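Local coordinates for protein tylactone synthase starter module and modules 1 & 2 (Streptomyces fradiae, PDB 2Z5L) that probably reduces the beta-keto group of a carrier-bound polyketide intermediate with NADPH in its first ketoreductase domain, setting the hydroxyl's chirality during tylosin assembly, at residues 50-64 with 70-84. Numbering follows the deposited sequence.
Sequences CLLVAPPTTDGELLD and LSERGASVARLEVPI
Leu-52 O is gripped twice from the 70-84 segment: Leu-80 N donates to it at 2.7 Å, nearly straight at 162°, and the CA-H of Arg-79 adds a weaker contact. This is the strand-to-strand pairing of a beta-alpha-beta unit of the Rossmann type, in which strand 49-54, helix 60-71 and the edge strand 80-81 follow one another and the two strands run parallel. The ladder continues with Ala-54 N to Leu-80 O and Val-82 N to Ala-54 O, both 3.0 Å long; toward Cys-50 come weak bonds, Cys-50 N to Ser-76 O and Ala-78 N to Cys-50 O. Leu-52 packs against helix 60-71, its side chain antiparallel to that of Leu-70 with CD2 3.6 Å from Leu-70 CD1, while CG and CD1 rest on Val-77 CG1. On the other face, Val-53 CG1 touches Val-82 CG2, and helix 88-99 packs there against Leu-80 and Val-82. Arg-79, with chi1 at 59° and a bend at chi3, lays its guanidinium against helix 60-71, Leu-63 CB over one face and Asp-64 OD1 in a long salt bridge to NH2 at the edge. From strand 80-81, Glu-81 reaches the turn at Pro-56 and Thr-57, where Thr-57 N meets Glu-81 OE2 at 3.0 Å from above the carboxylate plane.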
ATOM      1  N   CYS A  50       4.200 -28.624  -6.570  1.00 50.86           N
ATOM      2  CA  CYS A  50       4.628 -27.247  -6.415  1.00 47.89           C
ATOM      3  C   CYS A  50       5.775 -26.905  -7.338  1.00 44.53           C
ATOM      4  O   CYS A  50       6.578 -27.765  -7.719  1.00 44.46           O
ATOM      5  CB  CYS A  50       5.092 -26.980  -4.988  1.00 48.51           C
ATOM      6  SG  CYS A  50       3.902 -27.329  -3.714  1.00 57.38           S
ATOM      7  N   LEU A  51       5.847 -25.626  -7.675  1.00 40.78           N
ATOM      8  CA  LEU A  51       6.907 -25.099  -8.516  1.00 38.28           C
ATOM      9  C   LEU A  51       7.529 -23.945  -7.741  1.00 36.88           C
ATOM     10  O   LEU A  51       6.898 -22.907  -7.566  1.00 37.50           O
ATOM     11  CB  LEU A  51       6.335 -24.583  -9.832  1.00 33.73           C
ATOM     12  CG  LEU A  51       7.334 -24.089 -10.887  1.00 31.71           C
ATOM     13  CD1 LEU A  51       8.085 -25.262 -11.498  1.00 29.45           C
ATOM     14  CD2 LEU A  51       6.571 -23.347 -11.992  1.00 30.90           C
ATOM     15  N   LEU A  52       8.751 -24.133  -7.254  1.00 37.22           N
ATOM     16  CA  LEU A  52       9.428 -23.068  -6.525  1.00 37.00           C
ATOM     17  C   LEU A  52      10.152 -22.183  -7.521  1.00 36.10           C
ATOM     18  O   LEU A  52      11.077 -22.644  -8.186  1.00 35.84           O
ATOM     19  CB  LEU A  52      10.453 -23.630  -5.551  1.00 38.40           C
ATOM     20  CG  LEU A  52       9.972 -24.690  -4.570  1.00 39.99           C
ATOM     21  CD1 LEU A  52      11.140 -25.100  -3.700  1.00 40.37           C
ATOM     22  CD2 LEU A  52       8.821 -24.158  -3.727  1.00 37.51           C
ATOM     23  N   VAL A  53       9.725 -20.923  -7.617  1.00 36.02           N
ATOM     24  CA  VAL A  53      10.331 -19.939  -8.517  1.00 34.76           C
ATOM     25  C   VAL A  53      11.237 -19.051  -7.677  1.00 37.07           C
ATOM     26  O   VAL A  53      10.797 -18.465  -6.692  1.00 36.27           O
ATOM     27  CB  VAL A  53       9.271 -19.040  -9.178  1.00 34.44           C
ATOM     28  CG1 VAL A  53       9.935 -18.117 -10.184  1.00 34.13           C
ATOM     29  CG2 VAL A  53       8.201 -19.897  -9.853  1.00 35.63           C
ATOM     30  N   ALA A  54      12.500 -18.942  -8.068  1.00 38.09           N
ATOM     31  CA  ALA A  54      13.437 -18.123  -7.313  1.00 39.13           C
ATOM     32  C   ALA A  54      14.492 -17.459  -8.189  1.00 41.12           C
ATOM     33  O   ALA A  54      14.796 -17.951  -9.279  1.00 41.00           O
ATOM     34  CB  ALA A  54      14.117 -18.980  -6.262  1.00 40.36           C
ATOM     35  N   PRO A  55      15.072 -16.336  -7.718  1.00 42.30           N
ATOM     36  CA  PRO A  55      16.105 -15.604  -8.457  1.00 43.47           C
ATOM     37  C   PRO A  55      17.343 -16.478  -8.608  1.00 45.10           C
ATOM     38  O   PRO A  55      17.551 -17.395  -7.829  1.00 42.81           O
ATOM     39  CB  PRO A  55      16.386 -14.395  -7.572  1.00 43.74           C
ATOM     40  CG  PRO A  55      15.126 -14.208  -6.826  1.00 44.35           C
ATOM     41  CD  PRO A  55      14.709 -15.615  -6.490  1.00 43.89           C
ATOM     42  N   PRO A  56      18.189 -16.183  -9.602  1.00 48.17           N
ATOM     43  CA  PRO A  56      19.416 -16.937  -9.871  1.00 51.67           C
ATOM     44  C   PRO A  56      20.214 -17.251  -8.609  1.00 55.37           C
ATOM     45  O   PRO A  56      20.840 -16.369  -8.022  1.00 55.77           O
ATOM     46  CB  PRO A  56      20.172 -16.021 -10.825  1.00 49.87           C
ATOM     47  CG  PRO A  56      19.068 -15.347 -11.572  1.00 49.44           C
ATOM     48  CD  PRO A  56      18.116 -14.991 -10.469  1.00 48.67           C
ATOM     49  N   THR A  57      20.184 -18.521  -8.209  1.00 60.87           N
ATOM     50  CA  THR A  57      20.896 -18.990  -7.023  1.00 65.45           C
ATOM     51  C   THR A  57      20.655 -18.085  -5.816  1.00 67.81           C
ATOM     52  O   THR A  57      21.598 -17.583  -5.196  1.00 67.93           O
ATOM     53  CB  THR A  57      22.420 -19.080  -7.287  1.00 66.45           C
ATOM     54  OG1 THR A  57      22.925 -17.789  -7.660  1.00 67.34           O
ATOM     55  CG2 THR A  57      22.707 -20.077  -8.396  1.00 66.53           C
ATOM     56  N   THR A  58      19.385 -17.879  -5.488  1.00 69.65           N
ATOM     57  CA  THR A  58      19.027 -17.034  -4.357  1.00 72.55           C
ATOM     58  C   THR A  58      19.605 -17.587  -3.056  1.00 73.25           C
ATOM     59  O   THR A  58      20.069 -16.830  -2.198  1.00 73.79           O
ATOM     60  CB  THR A  58      17.499 -16.918  -4.196  1.00 73.70           C
ATOM     61  OG1 THR A  58      17.203 -16.161  -3.011  1.00 75.59           O
ATOM     62  CG2 THR A  58      16.869 -18.300  -4.084  1.00 73.40           C
ATOM     63  N   ASP A  59      19.571 -18.907  -2.917  1.00 73.46           N
ATOM     64  CA  ASP A  59      20.089 -19.572  -1.725  1.00 73.48           C
ATOM     65  C   ASP A  59      19.822 -21.073  -1.766  1.00 72.57           C
ATOM     66  O   ASP A  59      18.681 -21.515  -1.613  1.00 72.91           O
ATOM     67  CB  ASP A  59      19.455 -18.977  -0.466  1.00 75.28           C
ATOM     68  CG  ASP A  59      19.918 -19.665   0.799  1.00 76.80           C
ATOM     69  OD1 ASP A  59      21.146 -19.827   0.969  1.00 78.20           O
ATOM     70  OD2 ASP A  59      19.055 -20.038   1.623  1.00 77.71           O
ATOM     71  N   GLY A  60      20.879 -21.851  -1.968  1.00 70.97           N
ATOM     72  CA  GLY A  60      20.734 -23.293  -2.028  1.00 68.56           C
ATOM     73  C   GLY A  60      19.965 -23.865  -0.854  1.00 67.16           C
ATOM     74  O   GLY A  60      19.158 -24.779  -1.019  1.00 65.81           O
ATOM     75  N   GLU A  61      20.213 -23.325   0.336  1.00 66.86           N
ATOM     76  CA  GLU A  61      19.543 -23.789   1.549  1.00 66.21           C
ATOM     77  C   GLU A  61      18.028 -23.679   1.483  1.00 64.07           C
ATOM     78  O   GLU A  61      17.323 -24.684   1.544  1.00 63.27           O
ATOM     79  CB  GLU A  61      20.046 -23.001   2.763  1.00 68.45           C
ATOM     80  CG  GLU A  61      21.079 -23.742   3.602  1.00 71.44           C
ATOM     81  CD  GLU A  61      22.220 -24.292   2.765  1.00 73.00           C
ATOM     82  OE1 GLU A  61      22.917 -23.485   2.105  1.00 73.10           O
ATOM     83  OE2 GLU A  61      22.412 -25.531   2.767  1.00 74.66           O
ATOM     84  N   LEU A  62      17.540 -22.447   1.370  1.00 62.63           N
ATOM     85  CA  LEU A  62      16.106 -22.179   1.314  1.00 60.28           C
ATOM     86  C   LEU A  62      15.390 -23.135   0.354  1.00 58.95           C
ATOM     87  O   LEU A  62      14.456 -23.834   0.747  1.00 58.82           O
ATOM     88  CB  LEU A  62      15.865 -20.724   0.889  1.00 59.86           C
ATOM     89  CG  LEU A  62      14.603 -20.012   1.386  1.00 58.92           C
ATOM     90  CD1 LEU A  62      13.386 -20.864   1.079  1.00 59.15           C
ATOM     91  CD2 LEU A  62      14.704 -19.745   2.877  1.00 58.62           C
ATOM     92  N   LEU A  63      15.824 -23.166  -0.901  1.00 57.90           N
ATOM     93  CA  LEU A  63      15.204 -24.040  -1.888  1.00 57.50           C
ATOM     94  C   LEU A  63      15.206 -25.494  -1.437  1.00 57.91           C
ATOM     95  O   LEU A  63      14.214 -26.206  -1.609  1.00 57.60           O
ATOM     96  CB  LEU A  63      15.917 -23.913  -3.234  1.00 56.48           C
ATOM     97  CG  LEU A  63      15.495 -22.674  -4.032  1.00 55.47           C
ATOM     98  CD1 LEU A  63      16.444 -22.443  -5.173  1.00 54.43           C
ATOM     99  CD2 LEU A  63      14.068 -22.851  -4.525  1.00 53.50           C
ATOM    100  N   ASP A  64      16.325 -25.932  -0.867  1.00 58.46           N
ATOM    101  CA  ASP A  64      16.459 -27.298  -0.372  1.00 59.15           C
ATOM    102  C   ASP A  64      15.574 -27.490   0.859  1.00 58.35           C
ATOM    103  O   ASP A  64      15.000 -28.562   1.068  1.00 58.18           O
ATOM    104  CB  ASP A  64      17.926 -27.600  -0.026  1.00 60.64           C
ATOM    105  CG  ASP A  64      18.710 -28.146  -1.210  1.00 63.34           C
ATOM    106  OD1 ASP A  64      18.971 -27.390  -2.177  1.00 64.78           O
ATOM    107  OD2 ASP A  64      19.063 -29.350  -1.179  1.00 63.91           O
ATOM    108  N   LEU A  70       7.709 -29.179   1.895  1.00 62.29           N
ATOM    109  CA  LEU A  70       6.580 -29.336   0.983  1.00 63.19           C
ATOM    110  C   LEU A  70       6.325 -30.796   0.595  1.00 65.06           C
ATOM    111  O   LEU A  70       5.182 -31.261   0.609  1.00 64.13           O
ATOM    112  CB  LEU A  70       6.798 -28.494  -0.281  1.00 61.11           C
ATOM    113  CG  LEU A  70       6.786 -26.974  -0.104  1.00 59.49           C
ATOM    114  CD1 LEU A  70       7.149 -26.289  -1.415  1.00 57.23           C
ATOM    115  CD2 LEU A  70       5.412 -26.533   0.367  1.00 56.49           C
ATOM    116  N   SER A  71       7.390 -31.513   0.242  1.00 67.37           N
ATOM    117  CA  SER A  71       7.277 -32.916  -0.149  1.00 69.73           C
ATOM    118  C   SER A  71       6.703 -33.751   0.990  1.00 70.95           C
ATOM    119  O   SER A  71       5.887 -34.646   0.765  1.00 70.95           O
ATOM    120  CB  SER A  71       8.645 -33.475  -0.551  1.00 70.20           C
ATOM    121  OG  SER A  71       9.093 -32.907  -1.769  1.00 71.93           O
ATOM    122  N   GLU A  72       7.132 -33.461   2.212  1.00 72.19           N
ATOM    123  CA  GLU A  72       6.628 -34.196   3.359  1.00 74.18           C
ATOM    124  C   GLU A  72       5.151 -33.894   3.564  1.00 74.54           C
ATOM    125  O   GLU A  72       4.587 -34.215   4.609  1.00 76.06           O
ATOM    126  CB  GLU A  72       7.400 -33.822   4.622  1.00 75.27           C
ATOM    127  CG  GLU A  72       8.872 -34.182   4.582  1.00 77.97           C
ATOM    128  CD  GLU A  72       9.555 -33.920   5.908  1.00 79.16           C
ATOM    129  OE1 GLU A  72       9.498 -32.768   6.390  1.00 79.79           O
ATOM    130  OE2 GLU A  72      10.146 -34.869   6.468  1.00 80.29           O
ATOM    131  N   ARG A  73       4.525 -33.273   2.569  1.00 73.48           N
ATOM    132  CA  ARG A  73       3.108 -32.933   2.649  1.00 73.18           C
ATOM    133  C   ARG A  73       2.367 -33.394   1.410  1.00 72.92           C
ATOM    134  O   ARG A  73       1.249 -32.951   1.136  1.00 73.22           O
ATOM    135  CB  ARG A  73       2.935 -31.428   2.826  1.00 72.54           C
ATOM    136  CG  ARG A  73       3.395 -30.937   4.175  1.00 72.44           C
ATOM    137  CD  ARG A  73       3.314 -29.436   4.261  1.00 72.75           C
ATOM    138  NE  ARG A  73       3.369 -28.994   5.647  1.00 72.65           N
ATOM    139  CZ  ARG A  73       2.369 -29.130   6.509  1.00 72.87           C
ATOM    140  NH1 ARG A  73       1.230 -29.692   6.124  1.00 72.53           N
ATOM    141  NH2 ARG A  73       2.512 -28.711   7.759  1.00 73.31           N
ATOM    142  N   GLY A  74       3.001 -34.297   0.672  1.00 72.83           N
ATOM    143  CA  GLY A  74       2.402 -34.821  -0.538  1.00 72.41           C
ATOM    144  C   GLY A  74       2.551 -33.844  -1.684  1.00 71.58           C
ATOM    145  O   GLY A  74       1.628 -33.642  -2.474  1.00 72.09           O
ATOM    146  N   ALA A  75       3.720 -33.223  -1.774  1.00 69.40           N
ATOM    147  CA  ALA A  75       3.963 -32.271  -2.841  1.00 66.58           C
ATOM    148  C   ALA A  75       5.111 -32.724  -3.718  1.00 64.32           C
ATOM    149  O   ALA A  75       6.115 -33.240  -3.232  1.00 64.52           O
ATOM    150  CB  ALA A  75       4.252 -30.900  -2.262  1.00 66.41           C
ATOM    151  N   SER A  76       4.941 -32.550  -5.022  1.00 61.68           N
ATOM    152  CA  SER A  76       5.969 -32.908  -5.988  1.00 58.30           C
ATOM    153  C   SER A  76       6.626 -31.593  -6.398  1.00 55.87           C
ATOM    154  O   SER A  76       6.089 -30.849  -7.220  1.00 53.96           O
ATOM    155  CB  SER A  76       5.331 -33.592  -7.195  1.00 57.71           C
ATOM    156  OG  SER A  76       6.322 -34.159  -8.031  1.00 59.58           O
ATOM    157  N   VAL A  77       7.788 -31.313  -5.813  1.00 53.96           N
ATOM    158  CA  VAL A  77       8.504 -30.068  -6.074  1.00 52.72           C
ATOM    159  C   VAL A  77       9.393 -30.039  -7.326  1.00 51.14           C
ATOM    160  O   VAL A  77      10.059 -31.020  -7.663  1.00 50.92           O
ATOM    161  CB  VAL A  77       9.370 -29.674  -4.852  1.00 53.67           C
ATOM    162  CG1 VAL A  77       9.834 -28.235  -4.987  1.00 54.66           C
ATOM    163  CG2 VAL A  77       8.579 -29.871  -3.570  1.00 53.10           C
ATOM    164  N   ALA A  78       9.386 -28.895  -8.005  1.00 49.22           N
ATOM    165  CA  ALA A  78      10.181 -28.680  -9.212  1.00 46.96           C
ATOM    166  C   ALA A  78      10.571 -27.205  -9.250  1.00 45.45           C
ATOM    167  O   ALA A  78       9.739 -26.348  -9.526  1.00 44.56           O
ATOM    168  CB  ALA A  78       9.369 -29.031 -10.439  1.00 46.05           C
ATOM    169  N   ARG A  79      11.838 -26.911  -8.981  1.00 44.23           N
ATOM    170  CA  ARG A  79      12.305 -25.535  -8.950  1.00 41.41           C
ATOM    171  C   ARG A  79      12.525 -24.858 -10.310  1.00 41.06           C
ATOM    172  O   ARG A  79      12.869 -25.501 -11.293  1.00 41.71           O
ATOM    173  CB  ARG A  79      13.586 -25.463  -8.119  1.00 42.54           C
ATOM    174  CG  ARG A  79      14.716 -26.323  -8.631  1.00 39.81           C
ATOM    175  CD  ARG A  79      15.907 -26.298  -7.669  1.00 39.43           C
ATOM    176  NE  ARG A  79      15.701 -27.166  -6.515  1.00 39.19           N
ATOM    177  CZ  ARG A  79      16.581 -27.334  -5.531  1.00 41.34           C
ATOM    178  NH1 ARG A  79      17.737 -26.681  -5.556  1.00 38.21           N
ATOM    179  NH2 ARG A  79      16.306 -28.162  -4.528  1.00 39.93           N
ATOM    180  N   LEU A  80      12.302 -23.548 -10.357  1.00 38.69           N
ATOM    181  CA  LEU A  80      12.502 -22.771 -11.577  1.00 36.19           C
ATOM    182  C   LEU A  80      13.302 -21.507 -11.240  1.00 35.38           C
ATOM    183  O   LEU A  80      13.182 -20.951 -10.148  1.00 33.66           O
ATOM    184  CB  LEU A  80      11.158 -22.365 -12.190  1.00 34.36           C
ATOM    185  CG  LEU A  80      11.197 -21.842 -13.630  1.00 33.19           C
ATOM    186  CD1 LEU A  80      11.419 -23.002 -14.601  1.00 33.38           C
ATOM    187  CD2 LEU A  80       9.903 -21.149 -13.963  1.00 31.13           C
ATOM    188  N   GLU A  81      14.101 -21.039 -12.190  1.00 34.31           N
ATOM    189  CA  GLU A  81      14.897 -19.844 -11.970  1.00 33.86           C
ATOM    190  C   GLU A  81      14.455 -18.676 -12.850  1.00 33.19           C
ATOM    191  O   GLU A  81      14.462 -18.774 -14.079  1.00 33.67           O
ATOM    192  CB  GLU A  81      16.372 -20.150 -12.229  1.00 35.57           C
ATOM    193  CG  GLU A  81      17.310 -19.216 -11.516  1.00 36.88           C
ATOM    194  CD  GLU A  81      18.762 -19.666 -11.579  1.00 38.15           C
ATOM    195  OE1 GLU A  81      19.380 -19.548 -12.654  1.00 37.74           O
ATOM    196  OE2 GLU A  81      19.274 -20.139 -10.544  1.00 39.91           O
ATOM    197  N   VAL A  82      14.059 -17.579 -12.213  1.00 31.22           N
ATOM    198  CA  VAL A  82      13.656 -16.384 -12.941  1.00 30.62           C
ATOM    199  C   VAL A  82      14.409 -15.190 -12.397  1.00 31.92           C
ATOM    200  O   VAL A  82      14.220 -14.782 -11.257  1.00 30.37           O
ATOM    201  CB  VAL A  82      12.150 -16.082 -12.817  1.00 30.19           C
ATOM    202  CG1 VAL A  82      11.847 -14.718 -13.441  1.00 28.71           C
ATOM    203  CG2 VAL A  82      11.350 -17.155 -13.523  1.00 25.87           C
ATOM    204  N   PRO A  83      15.270 -14.602 -13.223  1.00 33.01           N
ATOM    205  CA  PRO A  83      16.055 -13.445 -12.804  1.00 33.79           C
ATOM    206  C   PRO A  83      15.223 -12.183 -12.559  1.00 33.76           C
ATOM    207  O   PRO A  83      14.204 -11.939 -13.223  1.00 34.68           O
ATOM    208  CB  PRO A  83      17.052 -13.281 -13.944  1.00 33.46           C
ATOM    209  CG  PRO A  83      16.248 -13.713 -15.144  1.00 35.10           C
ATOM    210  CD  PRO A  83      15.504 -14.931 -14.640  1.00 35.33           C
ATOM    211  N   ILE A  84      15.656 -11.402 -11.575  1.00 33.06           N
ATOM    212  CA  ILE A  84      15.009 -10.140 -11.245  1.00 32.73           C
ATOM    213  C   ILE A  84      15.213  -9.290 -12.501  1.00 32.86           C
ATOM    214  O   ILE A  84      16.222  -9.438 -13.189  1.00 31.07           O
ATOM    215  CB  ILE A  84      15.693  -9.527 -10.017  1.00 33.07           C
ATOM    216  CG1 ILE A  84      15.590 -10.526  -8.867  1.00 33.51           C
ATOM    217  CG2 ILE A  84      15.042  -8.210  -9.629  1.00 28.95           C
ATOM    218  CD1 ILE A  84      16.469 -10.199  -7.685  1.00 37.47           C
TER